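Local coordinates for protein nitrite oxidoreductase subunit A (Kuenenia stuttgartiensis, PDB 7B04) that is a NarG-like subunit of the molybdopterin oxidoreductase family that holds a molybdenum atom, an iron/sulfur cluster (SF4) and two MD1 molecules, at residues Asn244-Ile248 with Val585-Phe590; Ile487-Tyr492 with Val862-Ile868; Val552-Gly558 with His809-Val815. All blocks are in the same frame, centred on the assembly; numbering follows the deposited sequence.

Interaction 1. Residues Asn244-Ile248 with Val585-Phe590; sequences NCLAI and VAEDVF
Residues Asn244-Ile248 belong to helix 238-254 at a kink: the N atoms of Ala247 and Ile248 reach back three residues, to Asn244 O (3.2 Å) and Cys245 O (3.1 Å), not the regular four. Facing them, Val585-Phe590 leaves helix 582-585, quits helical angles at Ala586, is extended at Glu587 and Asp588, and turns back to helical values at Val589. The backbones come closest at Cys245 and Val589, whose CA atoms are 5.7 Å apart.

Van der Waals packing centres on Val589 (t rotamer), which points at the helix: its CG2 lies 3.3 Å from Asn244 CG and 3.7 Å from Cys245 N, and its CG1 has an apolar partner in Ile248 CD1 (3.5 Å). The Phe590 ring (chi1 m) makes an off-centre CH-pi contact with Ile248 CG1, 4.2 Å from the centroid, while Ala247 CB meets its edge, 4.0 Å from CE2.

On the polar side, Asn244 (chi1 t) brings ND2 to 3.0 Å from Glu587 O and 3.5 Å from Val585 O; its OD1 accepts a hydrogen bond from Arg608 N. Asp588 OD1 accepts from Phe590 N (3.2 Å) and forms a salt bridge with Arg608. Helix 753-757 also touches Ile248 and Phe590, and its Asn757 bonds to Val589 O. The arrangement is a buried loop-on-helix packing whose loop is bent by an Asx turn at Asp588-Phe590.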
loop_
_atom_site.group_PDB
_atom_site.type_symbol
_atom_site.label_atom_id
_atom_site.label_comp_id
_atom_site.label_asym_id
_atom_site.label_seq_id
_atom_site.Cartn_x
_atom_site.Cartn_y
_atom_site.Cartn_z
ATOM N N ASN B 244 -22.672 -27.757 -1.854
ATOM C CA ASN B 244 -23.518 -28.603 -2.717
ATOM C C ASN B 244 -23.569 -30.021 -2.160
ATOM O O ASN B 244 -24.626 -30.591 -2.132
ATOM C CB ASN B 244 -22.992 -28.577 -4.142
ATOM C CG ASN B 244 -23.976 -29.191 -5.090
ATOM O OD1 ASN B 244 -25.081 -29.494 -4.703
ATOM N ND2 ASN B 244 -23.567 -29.411 -6.313
ATOM N N CYS B 245 -22.437 -30.526 -1.699
ATOM C CA CYS B 245 -22.267 -31.898 -1.184
ATOM C C CYS B 245 -23.136 -32.125 0.038
ATOM O O CYS B 245 -23.429 -33.230 0.336
ATOM C CB CYS B 245 -20.834 -32.075 -0.728
ATOM S SG CYS B 245 -19.728 -32.654 -2.025
ATOM N N LEU B 246 -23.405 -31.092 0.792
ATOM C CA LEU B 246 -24.204 -31.246 2.002
ATOM C C LEU B 246 -25.612 -31.747 1.724
ATOM O O LEU B 246 -26.330 -32.075 2.675
ATOM C CB LEU B 246 -24.266 -29.924 2.762
ATOM C CG LEU B 246 -22.940 -29.499 3.389
ATOM C CD1 LEU B 246 -23.084 -28.132 4.002
ATOM C CD2 LEU B 246 -22.486 -30.508 4.431
ATOM N N ALA B 247 -26.028 -31.799 0.456
ATOM C CA ALA B 247 -27.297 -32.434 0.125
ATOM C C ALA B 247 -27.326 -33.886 0.584
ATOM O O ALA B 247 -28.387 -34.393 0.965
ATOM C CB ALA B 247 -27.559 -32.340 -1.378
ATOM N N ILE B 248 -26.178 -34.570 0.546
ATOM C CA ILE B 248 -26.112 -35.942 1.048
ATOM C C ILE B 248 -26.442 -35.981 2.533
ATOM O O ILE B 248 -27.197 -36.844 2.997
ATOM C CB ILE B 248 -24.729 -36.557 0.774
ATOM C CG1 ILE B 248 -24.399 -36.535 -0.716
ATOM C CG2 ILE B 248 -24.678 -37.986 1.290
ATOM C CD1 ILE B 248 -22.976 -36.970 -1.012
ATOM N N VAL B 585 -18.777 -26.090 -9.388
ATOM C CA VAL B 585 -19.602 -25.810 -8.216
ATOM C C VAL B 585 -21.002 -26.412 -8.287
ATOM O O VAL B 585 -21.633 -26.597 -7.234
ATOM C CB VAL B 585 -19.705 -24.290 -7.969
ATOM C CG1 VAL B 585 -18.328 -23.695 -7.735
ATOM C CG2 VAL B 585 -20.408 -23.608 -9.133
ATOM N N ALA B 586 -21.507 -26.724 -9.479
ATOM C CA ALA B 586 -22.870 -27.215 -9.635
ATOM C C ALA B 586 -22.901 -28.589 -10.292
ATOM O O ALA B 586 -23.867 -28.939 -10.972
ATOM C CB ALA B 586 -23.715 -26.221 -10.432
ATOM N N GLU B 587 -21.851 -29.379 -10.091
ATOM C CA GLU B 587 -21.865 -30.760 -10.547
ATOM C C GLU B 587 -22.838 -31.566 -9.696
ATOM O O GLU B 587 -22.987 -31.317 -8.497
ATOM C CB GLU B 587 -20.461 -31.361 -10.462
ATOM C CG GLU B 587 -20.163 -32.426 -11.503
ATOM C CD GLU B 587 -19.094 -33.399 -11.044
ATOM O OE1 GLU B 587 -19.215 -33.928 -9.919
ATOM O OE2 GLU B 587 -18.129 -33.630 -11.802
ATOM N N ASP B 588 -23.518 -32.523 -10.324
ATOM C CA ASP B 588 -24.490 -33.330 -9.597
ATOM C C ASP B 588 -23.785 -34.130 -8.509
ATOM O O ASP B 588 -22.943 -34.985 -8.800
ATOM C CB ASP B 588 -25.243 -34.254 -10.555
ATOM C CG ASP B 588 -26.493 -34.848 -9.927
ATOM O OD1 ASP B 588 -26.665 -34.719 -8.697
ATOM O OD2 ASP B 588 -27.312 -35.439 -10.658
ATOM N N VAL B 589 -24.132 -33.840 -7.253
ATOM C CA VAL B 589 -23.485 -34.499 -6.122
ATOM C C VAL B 589 -23.752 -35.995 -6.150
ATOM O O VAL B 589 -22.859 -36.807 -5.875
ATOM C CB VAL B 589 -23.957 -33.861 -4.805
ATOM C CG1 VAL B 589 -23.447 -34.650 -3.624
ATOM C CG2 VAL B 589 -23.484 -32.434 -4.730
ATOM N N PHE B 590 -24.970 -36.385 -6.505
ATOM C CA PHE B 590 -25.358 -37.783 -6.525
ATOM C C PHE B 590 -25.001 -38.437 -7.851
ATOM O O PHE B 590 -25.122 -39.660 -7.982
ATOM C CB PHE B 590 -26.855 -37.910 -6.226
ATOM C CG PHE B 590 -27.212 -37.611 -4.797
ATOM C CD1 PHE B 590 -27.484 -38.634 -3.904
ATOM C CD2 PHE B 590 -27.249 -36.305 -4.340
ATOM C CE1 PHE B 590 -27.820 -38.351 -2.590
ATOM C CE2 PHE B 590 -27.582 -36.017 -3.027
ATOM C CZ PHE B 590 -27.865 -37.043 -2.152
#

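Interaction 2. Residues Ile487-Tyr492 with Val862-Ile868; sequences IHLRDY and VSTNPYI
A hydrogen bond modelled at 2.3 Å, from Thr864 N to Asp491 OD2, joins the 3-10 segment following helix 481-488 to the loop after strand 860-862; such bonds are really longer, so the exact spacing is uncertain. Asp491 (chi1 m) points at the loop, and Thr864 OG1 (chi1 p) lies 2.8 Å from both OD1 and OD2 of Asp491, so its single proton could go to either oxygen. CA atoms are nearest for His488 and Asn865 (5.6 Å) and for Asp491 and Ser863 (6.0 Å). The loop is a run of turns: an ST turn (Asn865 N to Ser863 OG, 3.0 Å), an Asx turn (Tyr867 N to Asn865 OD1, 3.1 Å) and a type I beta turn from Asn865 to Ile868. His488 (chi1 t) brings CE1 to 3.5 Å from Ile868 CD1; its NE2 bonds to Ile845 O. Tyr492 OH gives Val862 O a weak hydrogen bond (2.7 Å) and accepts one from His847 N. Ile487 CD1 meets the edge of the Tyr867 ring, 4.3 Å from CE2.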
loop_
_atom_site.group_PDB
_atom_site.type_symbol
_atom_site.label_atom_id
_atom_site.label_comp_id
_atom_site.label_asym_id
_atom_site.label_seq_id
_atom_site.Cartn_x
_atom_site.Cartn_y
_atom_site.Cartn_z
ATOM N N ILE B 487 -38.555 17.302 -19.258
ATOM C CA ILE B 487 -39.353 17.803 -18.152
ATOM C C ILE B 487 -38.772 17.351 -16.823
ATOM O O ILE B 487 -38.945 18.031 -15.805
ATOM C CB ILE B 487 -40.830 17.408 -18.337
ATOM C CG1 ILE B 487 -41.157 17.412 -19.832
ATOM C CG2 ILE B 487 -41.717 18.423 -17.655
ATOM C CD1 ILE B 487 -42.613 17.206 -20.177
ATOM N N HIS B 488 -38.102 16.199 -16.786
ATOM C CA HIS B 488 -37.489 15.771 -15.529
ATOM C C HIS B 488 -36.331 16.688 -15.150
ATOM O O HIS B 488 -36.129 16.990 -13.970
ATOM C CB HIS B 488 -36.986 14.328 -15.616
ATOM C CG HIS B 488 -36.445 13.800 -14.319
ATOM N ND1 HIS B 488 -37.088 13.983 -13.113
ATOM C CD2 HIS B 488 -35.305 13.123 -14.040
ATOM C CE1 HIS B 488 -36.378 13.420 -12.152
ATOM N NE2 HIS B 488 -35.291 12.894 -12.688
ATOM N N LEU B 489 -35.568 17.154 -16.138
ATOM C CA LEU B 489 -34.342 17.899 -15.888
ATOM C C LEU B 489 -34.573 19.368 -15.549
ATOM O O LEU B 489 -33.586 20.103 -15.384
ATOM C CB LEU B 489 -33.439 17.796 -17.118
ATOM C CG LEU B 489 -32.820 16.430 -17.409
ATOM C CD1 LEU B 489 -32.245 16.370 -18.821
ATOM C CD2 LEU B 489 -31.748 16.120 -16.383
ATOM N N ARG B 490 -35.826 19.809 -15.415
ATOM C CA ARG B 490 -36.092 21.195 -15.033
ATOM C C ARG B 490 -35.697 21.487 -13.590
ATOM O O ARG B 490 -35.506 22.655 -13.230
ATOM C CB ARG B 490 -37.570 21.526 -15.243
ATOM N N ASP B 491 -35.627 20.458 -12.745
ATOM C CA ASP B 491 -35.192 20.605 -11.364
ATOM C C ASP B 491 -33.682 20.567 -11.214
ATOM O O ASP B 491 -33.174 20.706 -10.096
ATOM C CB ASP B 491 -35.820 19.535 -10.481
ATOM C CG ASP B 491 -37.330 19.596 -10.506
ATOM O OD1 ASP B 491 -37.885 20.392 -11.296
ATOM O OD2 ASP B 491 -37.962 18.876 -9.721
ATOM N N TYR B 492 -32.963 20.344 -12.299
ATOM C CA TYR B 492 -31.518 20.221 -12.275
ATOM C C TYR B 492 -30.872 21.330 -13.091
ATOM O O TYR B 492 -29.906 21.116 -13.840
ATOM C CB TYR B 492 -31.121 18.829 -12.737
ATOM C CG TYR B 492 -31.615 17.838 -11.712
ATOM C CD1 TYR B 492 -30.845 17.532 -10.602
ATOM C CD2 TYR B 492 -32.894 17.301 -11.789
ATOM C CE1 TYR B 492 -31.303 16.668 -9.640
ATOM C CE2 TYR B 492 -33.362 16.437 -10.825
ATOM C CZ TYR B 492 -32.561 16.122 -9.751
ATOM O OH TYR B 492 -33.006 15.257 -8.773
ATOM N N VAL B 862 -35.591 14.494 -4.465
ATOM C CA VAL B 862 -35.504 15.890 -4.874
ATOM C C VAL B 862 -35.968 15.963 -6.325
ATOM O O VAL B 862 -35.192 15.728 -7.253
ATOM C CB VAL B 862 -34.091 16.447 -4.691
ATOM C CG1 VAL B 862 -33.977 17.829 -5.313
ATOM C CG2 VAL B 862 -33.735 16.501 -3.212
ATOM N N SER B 863 -37.245 16.291 -6.517
ATOM C CA SER B 863 -37.822 16.463 -7.844
ATOM C C SER B 863 -39.227 17.029 -7.701
ATOM O O SER B 863 -39.867 16.894 -6.655
ATOM C CB SER B 863 -37.861 15.144 -8.626
ATOM O OG SER B 863 -38.425 15.332 -9.913
ATOM N N THR B 864 -39.689 17.685 -8.768
ATOM C CA THR B 864 -41.078 18.114 -8.893
ATOM C C THR B 864 -41.770 17.442 -10.068
ATOM O O THR B 864 -42.895 17.823 -10.414
ATOM C CB THR B 864 -41.176 19.636 -9.044
ATOM O OG1 THR B 864 -40.493 20.048 -10.234
ATOM C CG2 THR B 864 -40.564 20.331 -7.849
ATOM N N ASN B 865 -41.119 16.472 -10.697
ATOM C CA ASN B 865 -41.673 15.778 -11.849
ATOM C C ASN B 865 -43.015 15.151 -11.491
ATOM O O ASN B 865 -43.075 14.319 -10.574
ATOM C CB ASN B 865 -40.693 14.705 -12.323
ATOM C CG ASN B 865 -41.062 14.125 -13.676
ATOM O OD1 ASN B 865 -42.058 14.514 -14.284
ATOM N ND2 ASN B 865 -40.253 13.187 -14.155
ATOM N N PRO B 866 -44.106 15.516 -12.172
ATOM C CA PRO B 866 -45.392 14.853 -11.905
ATOM C C PRO B 866 -45.423 13.408 -12.364
ATOM O O PRO B 866 -46.401 12.705 -12.081
ATOM C CB PRO B 866 -46.396 15.706 -12.690
ATOM C CG PRO B 866 -45.586 16.314 -13.787
ATOM C CD PRO B 866 -44.224 16.563 -13.202
ATOM N N TYR B 867 -44.386 12.950 -13.060
ATOM C CA TYR B 867 -44.291 11.580 -13.536
ATOM C C TYR B 867 -43.523 10.682 -12.578
ATOM O O TYR B 867 -43.353 9.493 -12.862
ATOM C CB TYR B 867 -43.650 11.578 -14.924
ATOM C CG TYR B 867 -44.372 12.527 -15.851
ATOM C CD1 TYR B 867 -45.761 12.579 -15.864
ATOM C CD2 TYR B 867 -43.676 13.404 -16.670
ATOM C CE1 TYR B 867 -46.437 13.453 -16.688
ATOM C CE2 TYR B 867 -44.344 14.289 -17.495
ATOM C CZ TYR B 867 -45.726 14.306 -17.501
ATOM O OH TYR B 867 -46.404 15.177 -18.323
ATOM N N ILE B 868 -43.038 11.229 -11.469
ATOM C CA ILE B 868 -42.545 10.449 -10.343
ATOM C C ILE B 868 -43.676 10.399 -9.326
ATOM O O ILE B 868 -44.052 11.428 -8.755
ATOM C CB ILE B 868 -41.272 11.056 -9.738
ATOM C CG1 ILE B 868 -40.151 11.106 -10.777
ATOM C CG2 ILE B 868 -40.839 10.265 -8.512
ATOM C CD1 ILE B 868 -38.960 11.932 -10.342
#

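Interaction 3. Residues Val552-Gly558 with His809-Val815; sequences VGYFGSG and HPFWEQV
His809 (chi1 t) lays its imidazole against the backbone from Gly553 to Phe555, with CD2 3.3 Å from Gly553 C and 3.7 Å from Phe555 N; Ser557 OG is 3.3 Å from its NE2. The model is crowded here, and the closest approaches of the ring to the Tyr554 and Ser557 carbonyls are not hydrogen bonds. The backbones nearly touch where Gly553 CA lies 4.2 Å from Trp812 CA. Gly553 adopts phi/psi of 96°/-3°, and a CB there would strike Val815 CG2 and Phe811 O as well as its own preceding carbonyl. With no side chain in the way the backbones approach closely, and Gly553 O receives a CA-H...O contact from Trp812 CA at 3.3 Å.

Both partners are built on type II beta turns, Tyr554-Ser557 leading into strand 558-561 at one edge of the five-stranded parallel sheet, and His809-Trp812 leading into helix 812-816. Phe811, with positive phi (70°), occupies the N-cap position of that helix.

Around the glycine, side chains close in. Phe811 CD2 meets Val552 CG1 at 3.8 Å; Val815 (m rotamer) sets CG1 3.3 Å from Val552 O and CG2 over one face of the Tyr554 ring, 4.3 Å from CE1. The Phe555 ring and the five-membered ring of Trp812 (chi1 t) meet obliquely, centroids 5.0 Å apart and planes at 47°. Subunit B borders the helix start: Ser409 of subunit B bonds to Phe811 N, Glu813 and Gln814, and Ile399 of subunit B packs on Phe555.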
loop_
_atom_site.group_PDB
_atom_site.type_symbol
_atom_site.label_atom_id
_atom_site.label_comp_id
_atom_site.label_asym_id
_atom_site.label_seq_id
_atom_site.Cartn_x
_atom_site.Cartn_y
_atom_site.Cartn_z
ATOM N N VAL B 552 -19.942 4.472 -25.641
ATOM C CA VAL B 552 -20.056 3.144 -25.045
ATOM C C VAL B 552 -19.817 2.108 -26.134
ATOM O O VAL B 552 -20.446 2.162 -27.197
ATOM C CB VAL B 552 -21.425 2.925 -24.373
ATOM C CG1 VAL B 552 -21.599 1.465 -23.973
ATOM C CG2 VAL B 552 -21.571 3.831 -23.165
ATOM N N GLY B 553 -18.910 1.168 -25.871
ATOM C CA GLY B 553 -18.584 0.119 -26.813
ATOM C C GLY B 553 -17.374 0.383 -27.681
ATOM O O GLY B 553 -16.996 -0.496 -28.468
ATOM N N TYR B 554 -16.755 1.556 -27.569
ATOM C CA TYR B 554 -15.588 1.913 -28.359
ATOM C C TYR B 554 -14.364 1.999 -27.458
ATOM O O TYR B 554 -14.457 2.412 -26.299
ATOM C CB TYR B 554 -15.793 3.249 -29.079
ATOM C CG TYR B 554 -17.045 3.314 -29.921
ATOM C CD1 TYR B 554 -17.075 2.762 -31.195
ATOM C CD2 TYR B 554 -18.194 3.932 -29.446
ATOM C CE1 TYR B 554 -18.217 2.821 -31.972
ATOM C CE2 TYR B 554 -19.341 3.996 -30.217
ATOM C CZ TYR B 554 -19.345 3.439 -31.478
ATOM O OH TYR B 554 -20.483 3.500 -32.248
ATOM N N PHE B 555 -13.211 1.620 -28.010
ATOM C CA PHE B 555 -11.978 1.579 -27.232
ATOM C C PHE B 555 -11.674 2.941 -26.616
ATOM O O PHE B 555 -11.740 3.972 -27.292
ATOM C CB PHE B 555 -10.818 1.124 -28.117
ATOM C CG PHE B 555 -10.932 -0.301 -28.579
ATOM C CD1 PHE B 555 -10.625 -1.347 -27.724
ATOM C CD2 PHE B 555 -11.346 -0.595 -29.868
ATOM C CE1 PHE B 555 -10.728 -2.660 -28.144
ATOM C CE2 PHE B 555 -11.450 -1.907 -30.295
ATOM C CZ PHE B 555 -11.141 -2.941 -29.431
ATOM N N GLY B 556 -11.348 2.936 -25.325
ATOM C CA GLY B 556 -11.072 4.153 -24.591
ATOM C C GLY B 556 -12.288 4.856 -24.035
ATOM O O GLY B 556 -12.142 5.927 -23.430
ATOM N N SER B 557 -13.476 4.300 -24.223
ATOM C CA SER B 557 -14.731 4.930 -23.846
ATOM C C SER B 557 -15.428 4.080 -22.783
ATOM O O SER B 557 -14.860 3.126 -22.249
ATOM C CB SER B 557 -15.611 5.141 -25.078
ATOM O OG SER B 557 -16.083 3.907 -25.587
ATOM N N GLY B 558 -16.648 4.467 -22.445
ATOM C CA GLY B 558 -17.506 3.685 -21.581
ATOM C C GLY B 558 -17.674 4.324 -20.214
ATOM O O GLY B 558 -17.035 5.316 -19.863
ATOM N N HIS B 809 -13.248 -4.702 -24.034
ATOM C CA HIS B 809 -14.111 -3.559 -23.830
ATOM C C HIS B 809 -15.554 -4.040 -23.844
ATOM O O HIS B 809 -15.981 -4.665 -24.830
ATOM C CB HIS B 809 -13.870 -2.523 -24.920
ATOM C CG HIS B 809 -14.453 -1.188 -24.613
ATOM N ND1 HIS B 809 -14.502 -0.675 -23.336
ATOM C CD2 HIS B 809 -15.026 -0.264 -25.414
ATOM C CE1 HIS B 809 -15.076 0.513 -23.366
ATOM N NE2 HIS B 809 -15.399 0.789 -24.616
ATOM N N PRO B 810 -16.337 -3.782 -22.798
ATOM C CA PRO B 810 -17.715 -4.283 -22.775
ATOM C C PRO B 810 -18.572 -3.601 -23.829
ATOM O O PRO B 810 -18.422 -2.408 -24.102
ATOM C CB PRO B 810 -18.191 -3.944 -21.357
ATOM C CG PRO B 810 -17.327 -2.802 -20.935
ATOM C CD PRO B 810 -15.994 -3.028 -21.582
ATOM N N PHE B 811 -19.457 -4.392 -24.443
ATOM C CA PHE B 811 -20.426 -3.937 -25.438
ATOM C C PHE B 811 -19.775 -3.544 -26.756
ATOM O O PHE B 811 -20.396 -2.850 -27.569
ATOM C CB PHE B 811 -21.287 -2.778 -24.920
ATOM C CG PHE B 811 -21.747 -2.952 -23.507
ATOM C CD1 PHE B 811 -22.502 -4.053 -23.142
ATOM C CD2 PHE B 811 -21.426 -2.012 -22.544
ATOM C CE1 PHE B 811 -22.925 -4.214 -21.841
ATOM C CE2 PHE B 811 -21.847 -2.169 -21.241
ATOM C CZ PHE B 811 -22.596 -3.272 -20.889
ATOM N N TRP B 812 -18.533 -3.970 -26.991
ATOM C CA TRP B 812 -17.900 -3.705 -28.279
ATOM C C TRP B 812 -18.663 -4.381 -29.413
ATOM O O TRP B 812 -18.976 -3.747 -30.428
ATOM C CB TRP B 812 -16.445 -4.172 -28.251
ATOM C CG TRP B 812 -15.745 -3.976 -29.553
ATOM C CD1 TRP B 812 -15.100 -2.851 -29.976
ATOM C CD2 TRP B 812 -15.630 -4.929 -30.616
ATOM N NE1 TRP B 812 -14.585 -3.046 -31.236
ATOM C CE2 TRP B 812 -14.897 -4.314 -31.650
ATOM C CE3 TRP B 812 -16.073 -6.243 -30.791
ATOM C CZ2 TRP B 812 -14.597 -4.968 -32.843
ATOM C CZ3 TRP B 812 -15.775 -6.891 -31.975
ATOM C CH2 TRP B 812 -15.044 -6.254 -32.985
ATOM N N GLU B 813 -18.967 -5.672 -29.260
ATOM C CA GLU B 813 -19.734 -6.397 -30.266
ATOM C C GLU B 813 -21.173 -5.910 -30.377
ATOM O O GLU B 813 -21.842 -6.231 -31.365
ATOM C CB GLU B 813 -19.717 -7.900 -29.972
ATOM C CG GLU B 813 -20.415 -8.297 -28.689
ATOM C CD GLU B 813 -19.486 -8.274 -27.494
ATOM O OE1 GLU B 813 -18.434 -7.604 -27.567
ATOM O OE2 GLU B 813 -19.803 -8.934 -26.482
ATOM N N GLN B 814 -21.662 -5.142 -29.404
ATOM C CA GLN B 814 -23.046 -4.692 -29.424
ATOM C C GLN B 814 -23.216 -3.415 -30.229
ATOM O O GLN B 814 -24.280 -3.197 -30.819
ATOM C CB GLN B 814 -23.557 -4.471 -27.994
ATOM C CG GLN B 814 -24.345 -5.639 -27.409
ATOM C CD GLN B 814 -23.470 -6.638 -26.681
ATOM O OE1 GLN B 814 -22.311 -6.360 -26.375
ATOM N NE2 GLN B 814 -24.023 -7.811 -26.398
ATOM N N VAL B 815 -22.192 -2.567 -30.265
ATOM C CA VAL B 815 -22.241 -1.347 -31.064
ATOM C C VAL B 815 -21.687 -1.580 -32.465
ATOM O O VAL B 815 -22.206 -1.031 -33.441
ATOM C CB VAL B 815 -21.495 -0.206 -30.340
ATOM C CG1 VAL B 815 -22.217 0.161 -29.055
ATOM C CG2 VAL B 815 -20.054 -0.598 -30.048
#

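Overall arrangement
From the N terminus the segments run 244-248, 487-492, 552-558, 585-590, 809-815, 862-868. Interaction 1 closes the first loop, bringing the chain after helix 582-585 back to helix 238-254. Interactions 2 and 3 each begin inside that loop and end beyond it, so both cross interaction 1. The loop of interaction 3 lies wholly within that of interaction 2. Interaction 3 joins the loop leading into edge strand 558-561 of the parallel sheet to the start of helix 812-816 beside subunit B; interaction 2 ties helix 481-488 to the chain after strand 860-862. Between nearest atoms these two are about 17 Å apart; interaction 1 lies about 23 Å from interaction 3 and about 40 Å from interaction 2.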